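Local coordinates for protein bradyzoite surface antigen BSR4 (Toxoplasma gondii, PDB 2JKS) that is a bradyzoite surface antigen of the SAG1-related family with two SRS domains, binds zinc ions in the crystal and probably takes part in host interaction, at residues A[4-8]-A[26-31]. Residues are numbered along the deposited sequence; the frame is centred on the assembly and turned at random.
Sequences TSRLT and SPPVSG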
loop_
_atom_site.group_PDB
_atom_site.type_symbol
_atom_site.label_atom_id
_atom_site.label_comp_id
_atom_site.label_asym_id
_atom_site.label_seq_id
_atom_site.Cartn_x
_atom_site.Cartn_y
_atom_site.Cartn_z
ATOM N N THR A 4 -17.458 -9.873 30.272
ATOM C CA THR A 4 -17.108 -8.415 30.210
ATOM C C THR A 4 -15.786 -8.183 29.428
ATOM O O THR A 4 -14.777 -8.870 29.653
ATOM C CB THR A 4 -17.066 -7.733 31.621
ATOM O OG1 THR A 4 -17.667 -6.448 31.536
ATOM C CG2 THR A 4 -15.645 -7.531 32.137
ATOM N N SER A 5 -15.828 -7.225 28.506
ATOM C CA SER A 5 -14.692 -6.862 27.667
ATOM C C SER A 5 -14.489 -5.338 27.680
ATOM O O SER A 5 -15.447 -4.543 27.842
ATOM C CB SER A 5 -14.841 -7.453 26.244
ATOM O OG SER A 5 -16.143 -7.263 25.656
ATOM N N ARG A 6 -13.233 -4.921 27.565
ATOM C CA ARG A 6 -12.927 -3.511 27.497
ATOM C C ARG A 6 -11.744 -3.317 26.535
ATOM O O ARG A 6 -10.756 -3.980 26.686
ATOM C CB ARG A 6 -12.527 -2.959 28.858
ATOM C CG ARG A 6 -12.326 -1.445 28.807
ATOM C CD ARG A 6 -11.556 -0.922 29.959
ATOM N NE ARG A 6 -11.327 -1.956 30.963
ATOM C CZ ARG A 6 -11.434 -1.780 32.280
ATOM N NH1 ARG A 6 -11.829 -0.604 32.772
ATOM N NH2 ARG A 6 -11.175 -2.790 33.107
ATOM N N LEU A 7 -11.895 -2.392 25.597
ATOM C CA LEU A 7 -10.862 -1.997 24.649
ATOM C C LEU A 7 -10.407 -0.547 24.919
ATOM O O LEU A 7 -11.231 0.384 25.073
ATOM C CB LEU A 7 -11.381 -2.172 23.212
ATOM C CG LEU A 7 -10.395 -1.781 22.084
ATOM C CD1 LEU A 7 -9.168 -2.659 22.056
ATOM C CD2 LEU A 7 -11.088 -1.822 20.694
ATOM N N THR A 8 -9.092 -0.370 25.036
ATOM C CA THR A 8 -8.504 0.961 25.082
ATOM C C THR A 8 -7.547 1.166 23.882
ATOM O O THR A 8 -6.793 0.271 23.545
ATOM C CB THR A 8 -7.743 1.240 26.410
ATOM O OG1 THR A 8 -8.600 0.957 27.520
ATOM C CG2 THR A 8 -7.375 2.727 26.463
ATOM N N SER A 26 -22.307 -10.299 25.061
ATOM C CA SER A 26 -21.999 -9.090 24.290
ATOM C C SER A 26 -21.196 -9.323 23.019
ATOM O O SER A 26 -20.327 -10.210 22.975
ATOM C CB SER A 26 -21.262 -8.081 25.177
ATOM O OG SER A 26 -20.085 -8.652 25.722
ATOM N N PRO A 27 -21.500 -8.543 21.973
ATOM C CA PRO A 27 -20.684 -8.518 20.764
ATOM C C PRO A 27 -19.232 -8.088 21.081
ATOM O O PRO A 27 -18.969 -7.578 22.176
ATOM C CB PRO A 27 -21.397 -7.461 19.893
ATOM C CG PRO A 27 -22.149 -6.611 20.887
ATOM C CD PRO A 27 -22.650 -7.631 21.856
ATOM N N PRO A 28 -18.300 -8.289 20.131
ATOM C CA PRO A 28 -16.931 -7.838 20.367
ATOM C C PRO A 28 -16.893 -6.335 20.585
ATOM O O PRO A 28 -17.544 -5.592 19.856
ATOM C CB PRO A 28 -16.223 -8.155 19.048
ATOM C CG PRO A 28 -17.046 -9.204 18.392
ATOM C CD PRO A 28 -18.459 -8.923 18.812
ATOM N N VAL A 29 -16.166 -5.883 21.602
ATOM C CA VAL A 29 -15.863 -4.475 21.686
ATOM C C VAL A 29 -14.859 -4.088 20.553
ATOM O O VAL A 29 -13.792 -4.700 20.417
ATOM C CB VAL A 29 -15.478 -4.032 23.108
ATOM C CG1 VAL A 29 -14.288 -4.840 23.665
ATOM C CG2 VAL A 29 -15.199 -2.576 23.126
ATOM N N SER A 30 -15.229 -3.098 19.744
ATOM C CA SER A 30 -14.523 -2.815 18.488
ATOM C C SER A 30 -13.854 -1.437 18.476
ATOM O O SER A 30 -14.395 -0.473 18.987
ATOM C CB SER A 30 -15.483 -2.944 17.292
ATOM O OG SER A 30 -16.154 -4.203 17.431
ATOM N N GLY A 31 -12.654 -1.369 17.905
ATOM C CA GLY A 31 -11.964 -0.111 17.786
ATOM C C GLY A 31 -10.985 -0.262 16.651
ATOM O O GLY A 31 -10.905 -1.333 16.067
HETATM O O HOH W 1 -17.524 -8.923 24.278
#
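Val29 projects between Ser5 and Leu7 and touches both. Its CB lies nearest Ser5 OG. With CG1 set between the backbone N and the carbonyl carbon, that methyl points across at the Ser5 side chain, 3.6 Å from OG and nearly as close to CB, and also lies near Leu7 CB. CG2 points forward along the strand and packs on Leu7 CB at 3.8 Å, an apolar contact.

Leu7 continues the line: its CG stands anti to the backbone N (chi1 180°), and this torsion and chi2 (64°) together lay CD2 over the Ser30-Gly31 peptide. There CD2 comes within 3.2 Å of Gly31 N and 3.5 Å of Gly31 CA, a tight approach on the face of the glycine turned to 4-8, where no CB intervenes.

At the other end the Ser5 and Ser26 hydroxyls are too far apart to bond, and a water bridges them. It hydrogen-bonds to Ser5 OG at 2.6 Å and to Ser26 OG at 3.0 Å. It also donates to Pro27 O at 2.9 Å. No hydrogen bond joins the segments directly.

Strands 6-8 and 29-31 run 13° from parallel with their axes 6.9 Å apart, but they belong to different sheets. Arg6 and Thr8 bond through their backbones to strand 13-17, whereas Val29 and Gly31 bond to strand 152-161. Leu7 rests on Cys16 and Val29 on Cys155, cysteines known to form a disulfide in this protein, which would tie the sheets together beside this contact. Side-chain packing without backbone pairing between outermost strands of two sheets is consistent with one edge of the beta sandwich of the N-terminal SRS domain.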